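Methylmalonate-semialdehyde dehydrogenase (Oceanimonas doudoroffii, PDB 4ZZ7) probably catalyses the NAD-dependent, CoA-acylating oxidation of methylmalonate semialdehyde. Local coordinates at residues 220-226 and 244-249; 139-143 and 167-171; 397-401 and 424-428; 403-407 and 427-433. All blocks are in the same frame, centred on the assembly; numbering follows the deposited sequence.

Contact 1 of 4, residues 220-226 and 244-249. With NAD (nicotinamide-adenine-dinucleotide), chain M.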
# COMPACT_ATOMS: atom_id res chain seq x y z
N VAL A 220 -5.89 -30.35 -2.11
CA VAL A 220 -6.15 -29.19 -2.92
C VAL A 220 -6.75 -28.17 -1.98
O VAL A 220 -7.85 -28.36 -1.49
CB VAL A 220 -7.16 -29.47 -4.07
CG1 VAL A 220 -7.43 -28.21 -4.87
CG2 VAL A 220 -6.63 -30.54 -5.01
N LYS A 221 -6.03 -27.08 -1.78
CA LYS A 221 -6.38 -26.05 -0.84
C LYS A 221 -7.06 -24.83 -1.44
O LYS A 221 -7.55 -24.00 -0.68
CB LYS A 221 -5.12 -25.61 -0.11
CG LYS A 221 -4.91 -26.31 1.22
CD LYS A 221 -4.30 -27.68 1.08
CE LYS A 221 -4.86 -28.66 2.12
NZ LYS A 221 -4.52 -28.34 3.53
N ALA A 222 -7.08 -24.67 -2.76
CA ALA A 222 -7.77 -23.55 -3.39
C ALA A 222 -8.12 -23.85 -4.82
O ALA A 222 -7.36 -24.49 -5.53
CB ALA A 222 -6.91 -22.29 -3.32
N VAL A 223 -9.27 -23.35 -5.27
CA VAL A 223 -9.73 -23.60 -6.62
C VAL A 223 -10.11 -22.31 -7.37
O VAL A 223 -11.03 -21.61 -6.96
CB VAL A 223 -10.94 -24.56 -6.60
CG1 VAL A 223 -11.43 -24.86 -8.02
CG2 VAL A 223 -10.57 -25.85 -5.85
N SER A 224 -9.42 -22.04 -8.47
CA SER A 224 -9.75 -20.94 -9.41
C SER A 224 -10.51 -21.46 -10.63
O SER A 224 -9.92 -22.17 -11.47
CB SER A 224 -8.48 -20.22 -9.89
OG SER A 224 -7.89 -19.42 -8.87
N PHE A 225 -11.79 -21.12 -10.73
CA PHE A 225 -12.61 -21.53 -11.88
C PHE A 225 -12.97 -20.34 -12.69
O PHE A 225 -13.32 -19.31 -12.13
CB PHE A 225 -13.92 -22.21 -11.47
CG PHE A 225 -14.81 -22.57 -12.64
CD1 PHE A 225 -14.57 -23.70 -13.38
CD2 PHE A 225 -15.87 -21.75 -13.02
CE1 PHE A 225 -15.36 -24.01 -14.47
CE2 PHE A 225 -16.67 -22.06 -14.11
CZ PHE A 225 -16.42 -23.19 -14.83
N VAL A 226 -12.90 -20.51 -14.01
CA VAL A 226 -13.39 -19.54 -15.00
C VAL A 226 -14.23 -20.33 -16.01
O VAL A 226 -13.77 -21.34 -16.54
CB VAL A 226 -12.22 -18.80 -15.71
CG1 VAL A 226 -12.72 -17.91 -16.83
CG2 VAL A 226 -11.48 -17.95 -14.70
N LYS A 244 -12.36 -25.98 1.29
CA LYS A 244 -11.42 -25.15 0.52
C LYS A 244 -12.00 -23.89 -0.15
O LYS A 244 -13.13 -23.88 -0.65
CB LYS A 244 -10.67 -25.98 -0.51
CG LYS A 244 -11.52 -26.42 -1.70
CD LYS A 244 -10.94 -27.66 -2.37
CE LYS A 244 -11.09 -28.89 -1.51
NZ LYS A 244 -10.33 -30.02 -2.08
N ARG A 245 -11.18 -22.84 -0.15
CA ARG A 245 -11.53 -21.55 -0.71
C ARG A 245 -11.66 -21.66 -2.22
O ARG A 245 -11.12 -22.59 -2.84
CB ARG A 245 -10.47 -20.53 -0.35
CG ARG A 245 -9.07 -20.87 -0.85
CD ARG A 245 -8.12 -19.70 -0.73
NE ARG A 245 -7.72 -19.41 0.65
CZ ARG A 245 -6.98 -18.36 1.02
NH1 ARG A 245 -6.52 -17.49 0.12
NH2 ARG A 245 -6.68 -18.19 2.31
N CYS A 246 -12.35 -20.69 -2.81
CA CYS A 246 -12.69 -20.76 -4.23
C CYS A 246 -13.05 -19.38 -4.78
O CYS A 246 -13.54 -18.51 -4.05
CB CYS A 246 -13.87 -21.75 -4.44
SG CYS A 246 -14.50 -21.95 -6.14
N GLN A 247 -12.78 -19.20 -6.07
CA GLN A 247 -13.25 -18.06 -6.87
C GLN A 247 -13.76 -18.67 -8.18
O GLN A 247 -13.02 -19.36 -8.89
CB GLN A 247 -12.14 -17.00 -7.10
CG GLN A 247 -10.88 -17.52 -7.82
CD GLN A 247 -9.69 -16.55 -7.94
OE1 GLN A 247 -8.63 -16.95 -8.46
NE2 GLN A 247 -9.84 -15.30 -7.49
N ALA A 248 -15.03 -18.44 -8.50
CA ALA A 248 -15.59 -18.95 -9.72
C ALA A 248 -16.21 -17.82 -10.51
O ALA A 248 -17.17 -17.19 -10.08
CB ALA A 248 -16.62 -19.99 -9.41
N LEU A 249 -15.65 -17.59 -11.68
CA LEU A 249 -16.14 -16.58 -12.60
C LEU A 249 -17.03 -17.22 -13.66
O LEU A 249 -16.76 -18.33 -14.11
CB LEU A 249 -14.97 -15.85 -13.24
CG LEU A 249 -14.26 -14.84 -12.33
CD1 LEU A 249 -13.48 -15.54 -11.26
CD2 LEU A 249 -13.33 -13.95 -13.13
PA NAD M . -17.87 -24.28 -19.00
O1A NAD M . -18.42 -25.51 -19.70
O2A NAD M . -18.72 -23.44 -18.06
O5B NAD M . -16.58 -24.73 -18.11
C5B NAD M . -15.24 -24.80 -18.62
C4B NAD M . -14.38 -25.76 -17.81
O4B NAD M . -15.18 -26.46 -16.84
C3B NAD M . -13.71 -26.84 -18.65
O3B NAD M . -12.37 -26.99 -18.20
C2B NAD M . -14.57 -28.09 -18.45
O2B NAD M . -13.92 -29.36 -18.41
C1B NAD M . -15.21 -27.87 -17.10
N9A NAD M . -16.61 -28.39 -17.02
C8A NAD M . -17.56 -28.31 -18.01
N7A NAD M . -18.71 -28.87 -17.59
C5A NAD M . -18.53 -29.32 -16.33
C6A NAD M . -19.37 -30.03 -15.31
N6A NAD M . -20.65 -30.34 -15.60
N1A NAD M . -18.80 -30.32 -14.11
C2A NAD M . -17.50 -30.00 -13.83
N3A NAD M . -16.68 -29.36 -14.69
C4A NAD M . -17.13 -29.00 -15.94
O3 NAD M . -17.23 -23.27 -20.13
PN NAD M . -16.88 -23.55 -21.70
O1N NAD M . -15.67 -24.47 -21.85
O2N NAD M . -18.13 -23.81 -22.56
O5D NAD M . -16.42 -22.04 -21.99
C5D NAD M . -17.41 -21.01 -22.19
C4D NAD M . -17.76 -20.18 -20.94
O4D NAD M . -16.68 -19.39 -20.40
C3D NAD M . -18.87 -19.16 -21.27
O3D NAD M . -20.13 -19.59 -20.75
C2D NAD M . -18.43 -17.81 -20.68
O2D NAD M . -19.48 -17.18 -19.94
C1D NAD M . -17.25 -18.21 -19.81
N1N NAD M . -16.24 -17.18 -19.61
C2N NAD M . -16.28 -16.50 -18.46
C3N NAD M . -15.35 -15.51 -18.18
C7N NAD M . -15.37 -14.69 -16.91
O7N NAD M . -16.36 -14.07 -16.51
N7N NAD M . -14.23 -14.62 -16.25
C4N NAD M . -14.34 -15.25 -19.11
C5N NAD M . -14.30 -15.97 -20.30
C6N NAD M . -15.27 -16.94 -20.53
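Strands 220-226 and 245-249 are the two parallel strands of a beta-alpha-beta unit, joined through helix 229-241, in the Rossmann-like NAD-binding sheet of the aldehyde dehydrogenase fold. Their axes approach to 4.6 Å and run within 4° of each other.

The backbone ladder is regular from V223 onward. V223 N donates to R245 O (3.1 Å) and Q247 N to V223 O (3.1 Å); F225 N then donates to Q247 O (2.8 Å) and L249 N to F225 O (2.9 Å). C246 CA and A248 CA add CA-H...O contacts, each 3.3 Å long, to V223 O and F225 O.

Polar side chains add two links. S224 OG donates to Q247 OE1 at 2.6 Å, on the face where helices 467-473 and 156-167 pack. K244 NZ, bonded mainly to L215 O, also donates to V220 O at 3.0 Å.

Apolar contacts are modest across the pair: F225 CB lies 4.1 Å from A248 CB, and the F225 ring packs on helix 229-241.

The C-terminal ends of the strands meet the dinucleotide. F225 CE1 lies 3.4 Å from O4B of the adenosine ribose, V226 CG1 3.7 Å from the carboxamide N7N, and L249 CD2 3.3 Å from that same N7N.

Contact 2 of 4, residues 139-143 and 167-171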
# COMPACT_ATOMS: atom_id res chain seq x y z
N PHE A 139 2.14 -13.32 4.03
CA PHE A 139 1.24 -13.98 3.06
C PHE A 139 1.88 -15.25 2.49
O PHE A 139 2.51 -15.25 1.41
CB PHE A 139 0.79 -13.00 1.98
CG PHE A 139 0.09 -11.81 2.55
CD1 PHE A 139 -1.13 -11.94 3.18
CD2 PHE A 139 0.67 -10.56 2.47
CE1 PHE A 139 -1.78 -10.85 3.72
CE2 PHE A 139 0.04 -9.45 3.01
CZ PHE A 139 -1.19 -9.59 3.63
N GLN A 140 1.69 -16.34 3.22
CA GLN A 140 2.40 -17.57 2.96
C GLN A 140 1.61 -18.41 1.99
O GLN A 140 0.43 -18.15 1.77
CB GLN A 140 2.61 -18.32 4.25
CG GLN A 140 3.51 -17.54 5.18
CD GLN A 140 3.99 -18.34 6.36
OE1 GLN A 140 3.49 -19.43 6.65
NE2 GLN A 140 4.99 -17.81 7.05
N PRO A 141 2.26 -19.41 1.40
CA PRO A 141 1.57 -20.17 0.36
C PRO A 141 0.50 -21.13 0.89
O PRO A 141 0.59 -21.61 2.01
CB PRO A 141 2.70 -20.91 -0.34
CG PRO A 141 3.96 -20.20 0.06
CD PRO A 141 3.69 -19.77 1.45
N MET A 142 -0.50 -21.39 0.06
CA MET A 142 -1.57 -22.33 0.35
C MET A 142 -1.09 -23.80 0.33
O MET A 142 -1.30 -24.56 1.28
CB MET A 142 -2.71 -22.15 -0.67
CG MET A 142 -3.40 -20.79 -0.67
SD MET A 142 -4.15 -20.41 0.94
CE MET A 142 -5.45 -21.65 1.12
N GLY A 143 -0.46 -24.19 -0.77
CA GLY A 143 -0.11 -25.58 -0.99
C GLY A 143 -0.35 -25.94 -2.42
O GLY A 143 0.21 -25.29 -3.30
N VAL A 167 4.41 -18.39 -8.52
CA VAL A 167 5.36 -17.43 -8.00
C VAL A 167 5.06 -17.10 -6.53
O VAL A 167 5.97 -16.75 -5.79
CB VAL A 167 5.40 -16.17 -8.89
CG1 VAL A 167 4.41 -15.10 -8.42
CG2 VAL A 167 6.80 -15.61 -8.94
N CYS A 168 3.79 -17.21 -6.13
CA CYS A 168 3.40 -17.10 -4.71
C CYS A 168 3.79 -18.29 -3.74
O CYS A 168 3.42 -18.30 -2.53
CB CYS A 168 1.91 -16.83 -4.63
SG CYS A 168 1.50 -15.15 -5.14
N GLY A 169 4.52 -19.29 -4.27
CA GLY A 169 5.02 -20.40 -3.48
C GLY A 169 4.18 -21.66 -3.54
O GLY A 169 4.43 -22.58 -2.78
N ASN A 170 3.19 -21.73 -4.44
CA ASN A 170 2.32 -22.91 -4.55
C ASN A 170 2.76 -23.90 -5.64
O ASN A 170 3.59 -23.60 -6.50
CB ASN A 170 0.90 -22.49 -4.88
CG ASN A 170 0.30 -21.57 -3.85
OD1 ASN A 170 0.10 -21.97 -2.71
ND2 ASN A 170 -0.00 -20.34 -4.25
N CYS A 171 2.17 -25.08 -5.62
CA CYS A 171 2.20 -25.94 -6.78
C CYS A 171 0.80 -25.95 -7.39
O CYS A 171 -0.16 -25.67 -6.69
CB CYS A 171 2.64 -27.33 -6.38
SG CYS A 171 4.34 -27.36 -5.73
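Helix 156-167 ends with V167, and the turn that follows leads into strand 171-175 and meets the end of strand 133-141. C168 contributes its carbonyl: C168 O lies 3.3 Å from P141 CG. G169 follows with positive phi (98°) and closes a Schellman motif; an ideal CB here would fall 2.4 Å from P141 CG, so the proline ring occupies the space a side chain would need. G169 O touches P141 CB at 3.4 Å. N170 turns its OD1 to the other backbone, accepting from G143 N (3.0 Å, 172°) and, weakly, from M142 N (2.9 Å, 120°), while its ND2 bonds A165 O and Y474 O. C171 N donates to G143 O at 3.0 Å, where strand 171-175 starts beside strand 144-148. With G143 at phi 140° and psi -122°, a conformation that calls for glycine, the chemistry implies a junction set by backbone polar groups and one amide side chain: it holds the link between strands 133-141 and 144-148 against strand 171-175 of the mixed NAD-binding sheet.

Contact 3 of 4, residues 397-401 and 424-428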
# COMPACT_ATOMS: atom_id res chain seq x y z
N ALA A 397 -35.75 5.37 -23.66
CA ALA A 397 -36.06 6.78 -23.66
C ALA A 397 -34.90 7.58 -23.09
O ALA A 397 -34.42 8.51 -23.71
CB ALA A 397 -37.33 7.03 -22.84
N THR A 398 -34.44 7.18 -21.91
CA THR A 398 -33.48 7.96 -21.12
C THR A 398 -32.33 7.12 -20.58
O THR A 398 -32.39 5.89 -20.55
CB THR A 398 -34.18 8.69 -19.95
OG1 THR A 398 -33.20 9.34 -19.15
CG2 THR A 398 -34.94 7.76 -19.05
N MET A 399 -31.28 7.81 -20.14
CA MET A 399 -30.05 7.17 -19.66
C MET A 399 -30.32 6.27 -18.46
O MET A 399 -29.82 5.12 -18.37
CB MET A 399 -29.02 8.23 -19.27
CG MET A 399 -27.69 7.63 -18.84
SD MET A 399 -26.55 8.89 -18.26
CE MET A 399 -25.33 7.89 -17.45
N GLN A 400 -31.13 6.79 -17.54
CA GLN A 400 -31.54 6.05 -16.36
C GLN A 400 -32.28 4.76 -16.74
O GLN A 400 -32.14 3.77 -16.05
CB GLN A 400 -32.40 6.95 -15.44
CG GLN A 400 -32.63 6.46 -14.02
CD GLN A 400 -31.33 6.14 -13.25
OE1 GLN A 400 -30.54 7.04 -12.93
NE2 GLN A 400 -31.11 4.86 -12.97
N ASP A 401 -33.05 4.76 -17.83
CA ASP A 401 -33.78 3.54 -18.24
C ASP A 401 -32.79 2.50 -18.71
O ASP A 401 -32.97 1.31 -18.40
CB ASP A 401 -34.80 3.82 -19.35
CG ASP A 401 -35.99 4.62 -18.87
OD1 ASP A 401 -36.18 4.72 -17.63
OD2 ASP A 401 -36.74 5.15 -19.74
N ALA A 424 -22.02 12.47 -16.93
CA ALA A 424 -22.69 11.22 -17.26
C ALA A 424 -21.75 10.05 -17.03
O ALA A 424 -22.16 9.04 -16.45
CB ALA A 424 -23.21 11.23 -18.69
N ALA A 425 -20.50 10.20 -17.47
CA ALA A 425 -19.48 9.17 -17.24
C ALA A 425 -19.39 8.80 -15.75
O ALA A 425 -19.53 7.65 -15.42
CB ALA A 425 -18.12 9.60 -17.76
N ARG A 426 -19.23 9.78 -14.87
CA ARG A 426 -19.08 9.50 -13.44
C ARG A 426 -20.30 8.85 -12.82
O ARG A 426 -20.18 7.89 -12.06
CB ARG A 426 -18.76 10.75 -12.61
CG ARG A 426 -18.12 10.36 -11.27
CD ARG A 426 -18.34 11.35 -10.15
NE ARG A 426 -19.40 10.93 -9.23
CZ ARG A 426 -19.24 10.23 -8.09
NH1 ARG A 426 -20.30 9.94 -7.34
NH2 ARG A 426 -18.04 9.81 -7.68
N TYR A 427 -21.47 9.41 -13.12
CA TYR A 427 -22.72 8.88 -12.58
C TYR A 427 -22.94 7.42 -12.99
O TYR A 427 -23.38 6.61 -12.17
CB TYR A 427 -23.89 9.75 -13.04
CG TYR A 427 -25.21 9.30 -12.46
CD1 TYR A 427 -25.59 9.67 -11.17
CD2 TYR A 427 -26.08 8.50 -13.20
CE1 TYR A 427 -26.80 9.27 -10.62
CE2 TYR A 427 -27.29 8.08 -12.64
CZ TYR A 427 -27.64 8.47 -11.37
OH TYR A 427 -28.83 8.06 -10.86
N PHE A 428 -22.61 7.10 -14.25
CA PHE A 428 -22.69 5.73 -14.76
C PHE A 428 -21.67 4.84 -14.03
O PHE A 428 -22.03 3.84 -13.41
CB PHE A 428 -22.42 5.73 -16.25
CG PHE A 428 -22.39 4.35 -16.87
CD1 PHE A 428 -23.55 3.63 -17.06
CD2 PHE A 428 -21.19 3.78 -17.26
CE1 PHE A 428 -23.53 2.38 -17.63
CE2 PHE A 428 -21.17 2.51 -17.82
CZ PHE A 428 -22.34 1.81 -18.01
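This is a side-chain contact between two helices, made where helix 399-408 begins and where helix 422-431 is in its early turns, the centre of the contact lying about 28 Å from the centre of the chain and away from the NAD site. The nearest CA atoms, those of M399 and A424, are still 8.7 Å apart, so the gap is bridged by side chains. M399 does most of the bridging. Its chi angles are all t, and the extended chain carries M399 CE to 3.8 Å from F428 CB and 3.5 Å from A424 O, with M399 SD 4.1 Å from A424 CB. M399 CE also comes to 4.4 Å from Y427 CD2, at the edge of the ring. Each helix belongs to the alpha/beta arrangement built on the mixed sheet that includes strands 390-396, 411-418 and 436-439: helix 399-408 follows strand 390-396, and helix 422-431 links strands 411-418 and 436-439, with M399 and F428 both resting on I417. Y427 OH donates to Q400 OE1 at 2.9 Å, while Q400 NE2 bonds D404 OD1 and the Y427 ring makes a cation-pi contact with R490 of the fourth subunit.

Contact 4 of 4, residues 403-407 and 427-433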
# COMPACT_ATOMS: atom_id res chain seq x y z
N MET A 403 -29.62 2.31 -17.71
CA MET A 403 -28.97 1.82 -16.48
C MET A 403 -29.80 0.84 -15.62
O MET A 403 -29.25 -0.10 -15.03
CB MET A 403 -28.51 3.00 -15.61
CG MET A 403 -27.21 3.60 -16.08
SD MET A 403 -26.57 4.74 -14.87
CE MET A 403 -27.71 6.03 -15.30
N ASP A 404 -31.11 1.08 -15.53
CA ASP A 404 -32.01 0.20 -14.80
C ASP A 404 -32.05 -1.13 -15.51
O ASP A 404 -32.03 -2.17 -14.88
CB ASP A 404 -33.45 0.75 -14.74
CG ASP A 404 -33.59 2.02 -13.91
OD1 ASP A 404 -32.76 2.27 -13.03
OD2 ASP A 404 -34.58 2.76 -14.17
N LEU A 405 -32.11 -1.09 -16.85
CA LEU A 405 -32.14 -2.31 -17.66
C LEU A 405 -30.89 -3.17 -17.39
O LEU A 405 -31.01 -4.39 -17.25
CB LEU A 405 -32.27 -1.95 -19.14
CG LEU A 405 -32.18 -3.09 -20.15
CD1 LEU A 405 -33.40 -3.98 -20.08
CD2 LEU A 405 -32.03 -2.49 -21.54
N ILE A 406 -29.72 -2.53 -17.30
CA ILE A 406 -28.46 -3.25 -17.08
C ILE A 406 -28.48 -3.90 -15.70
O ILE A 406 -28.23 -5.10 -15.59
CB ILE A 406 -27.22 -2.33 -17.26
CG1 ILE A 406 -27.08 -1.91 -18.72
CG2 ILE A 406 -25.94 -3.07 -16.87
CD1 ILE A 406 -26.15 -0.74 -18.97
N ASP A 407 -28.77 -3.11 -14.67
CA ASP A 407 -28.83 -3.57 -13.27
C ASP A 407 -29.84 -4.69 -13.07
O ASP A 407 -29.66 -5.54 -12.20
CB ASP A 407 -29.21 -2.42 -12.32
CG ASP A 407 -28.14 -1.36 -12.22
OD1 ASP A 407 -26.94 -1.68 -12.37
OD2 ASP A 407 -28.52 -0.20 -11.99
N TYR A 427 -21.47 9.41 -13.12
CA TYR A 427 -22.72 8.88 -12.58
C TYR A 427 -22.94 7.42 -12.99
O TYR A 427 -23.38 6.61 -12.17
CB TYR A 427 -23.89 9.75 -13.04
CG TYR A 427 -25.21 9.30 -12.46
CD1 TYR A 427 -25.59 9.67 -11.17
CD2 TYR A 427 -26.08 8.50 -13.20
CE1 TYR A 427 -26.80 9.27 -10.62
CE2 TYR A 427 -27.29 8.08 -12.64
CZ TYR A 427 -27.64 8.47 -11.37
OH TYR A 427 -28.83 8.06 -10.86
N PHE A 428 -22.61 7.10 -14.25
CA PHE A 428 -22.69 5.73 -14.76
C PHE A 428 -21.67 4.84 -14.03
O PHE A 428 -22.03 3.84 -13.41
CB PHE A 428 -22.42 5.73 -16.25
CG PHE A 428 -22.39 4.35 -16.87
CD1 PHE A 428 -23.55 3.63 -17.06
CD2 PHE A 428 -21.19 3.78 -17.26
CE1 PHE A 428 -23.53 2.38 -17.63
CE2 PHE A 428 -21.17 2.51 -17.82
CZ PHE A 428 -22.34 1.81 -18.01
N SER A 429 -20.39 5.23 -14.08
CA SER A 429 -19.33 4.42 -13.48
C SER A 429 -19.48 4.24 -11.95
O SER A 429 -19.11 3.19 -11.40
CB SER A 429 -17.95 5.00 -13.82
OG SER A 429 -17.70 6.21 -13.13
N ASP A 430 -20.01 5.26 -11.29
CA ASP A 430 -20.23 5.21 -9.85
C ASP A 430 -21.35 4.26 -9.50
O ASP A 430 -21.16 3.37 -8.68
CB ASP A 430 -20.53 6.57 -9.25
CG ASP A 430 -20.42 6.58 -7.74
OD1 ASP A 430 -19.37 6.21 -7.22
OD2 ASP A 430 -21.38 6.95 -7.04
N ASN A 431 -22.50 4.43 -10.15
CA ASN A 431 -23.74 3.73 -9.77
C ASN A 431 -24.06 2.44 -10.48
O ASN A 431 -24.96 1.75 -10.03
CB ASN A 431 -24.95 4.65 -9.96
CG ASN A 431 -24.87 5.88 -9.10
OD1 ASN A 431 -24.67 7.00 -9.60
ND2 ASN A 431 -24.98 5.69 -7.80
N ILE A 432 -23.38 2.14 -11.58
CA ILE A 432 -23.72 0.92 -12.37
C ILE A 432 -23.29 -0.36 -11.65
O ILE A 432 -22.19 -0.44 -11.14
CB ILE A 432 -23.16 0.95 -13.81
CG1 ILE A 432 -23.81 -0.14 -14.68
CG2 ILE A 432 -21.64 0.84 -13.85
CD1 ILE A 432 -25.21 0.23 -15.18
N GLN A 433 -24.18 -1.35 -11.61
CA GLN A 433 -23.96 -2.56 -10.82
C GLN A 433 -23.26 -3.65 -11.61
O GLN A 433 -23.77 -4.77 -11.70
CB GLN A 433 -25.28 -3.08 -10.26
CG GLN A 433 -26.02 -2.11 -9.35
CD GLN A 433 -25.23 -1.77 -8.08
OE1 GLN A 433 -24.90 -2.66 -7.28
NE2 GLN A 433 -24.91 -0.49 -7.90
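Two helices lying against one sheet, 399-408 and 422-431, pack here through a Met-aromatic cluster. The short segments run at 24° to each other (signed crossing angle -24°) with axes 11.9 Å apart, a separation spanned by long side chains. M403 SD sits 5.1 Å from the Y427 ring centroid, obliquely, and 5.2 Å from that of F428, at its edge; M403 CE meets Y427 CE2 at 3.4 Å and M403 CG meets F428 CD1 at 3.8 Å. The helices are alpha elements of the alpha/beta domain: F428 and I406 both press on T415 of strand 411-418 and I257 of strand 254-258. From its place on the sheet, I406 brings I406 CG2 to 3.8 Å from I432 CD1 and I406 CD1 to 4.3 Å from F428 CE1. After I432 leaves helical geometry, the exit is tied back by D407 OD1, which accepts from Q433 N at 2.9 Å (149°). D430 O, meanwhile, receives bonds from R60 NH2 and Q140 NE2 of the second subunit.

In the fold
From the N terminus, contact 2 comes first, closing the loop that runs from the end of strand 133-141 through strand 144-148 and helix 156-167. Contact 1 follows in series, closing the shorter helical crossover 229-241 in the NAD-binding sheet that also holds strands 144-148 and 171-175; their centres are 14 Å apart and M142 CE touches R245 NE at 3.2 Å. Much later, contacts 3 and 4 both join helices 399-408 and 422-431 around strand 411-418. Both end on the same stretch of helix 422-431, contact 4 opening a turn further along helix 399-408; they share Y427 and F428, with centres 7 Å apart. Across subunits, Q140 NE2 of contact 2 is hydrogen-bonded to D430 O of the second subunit.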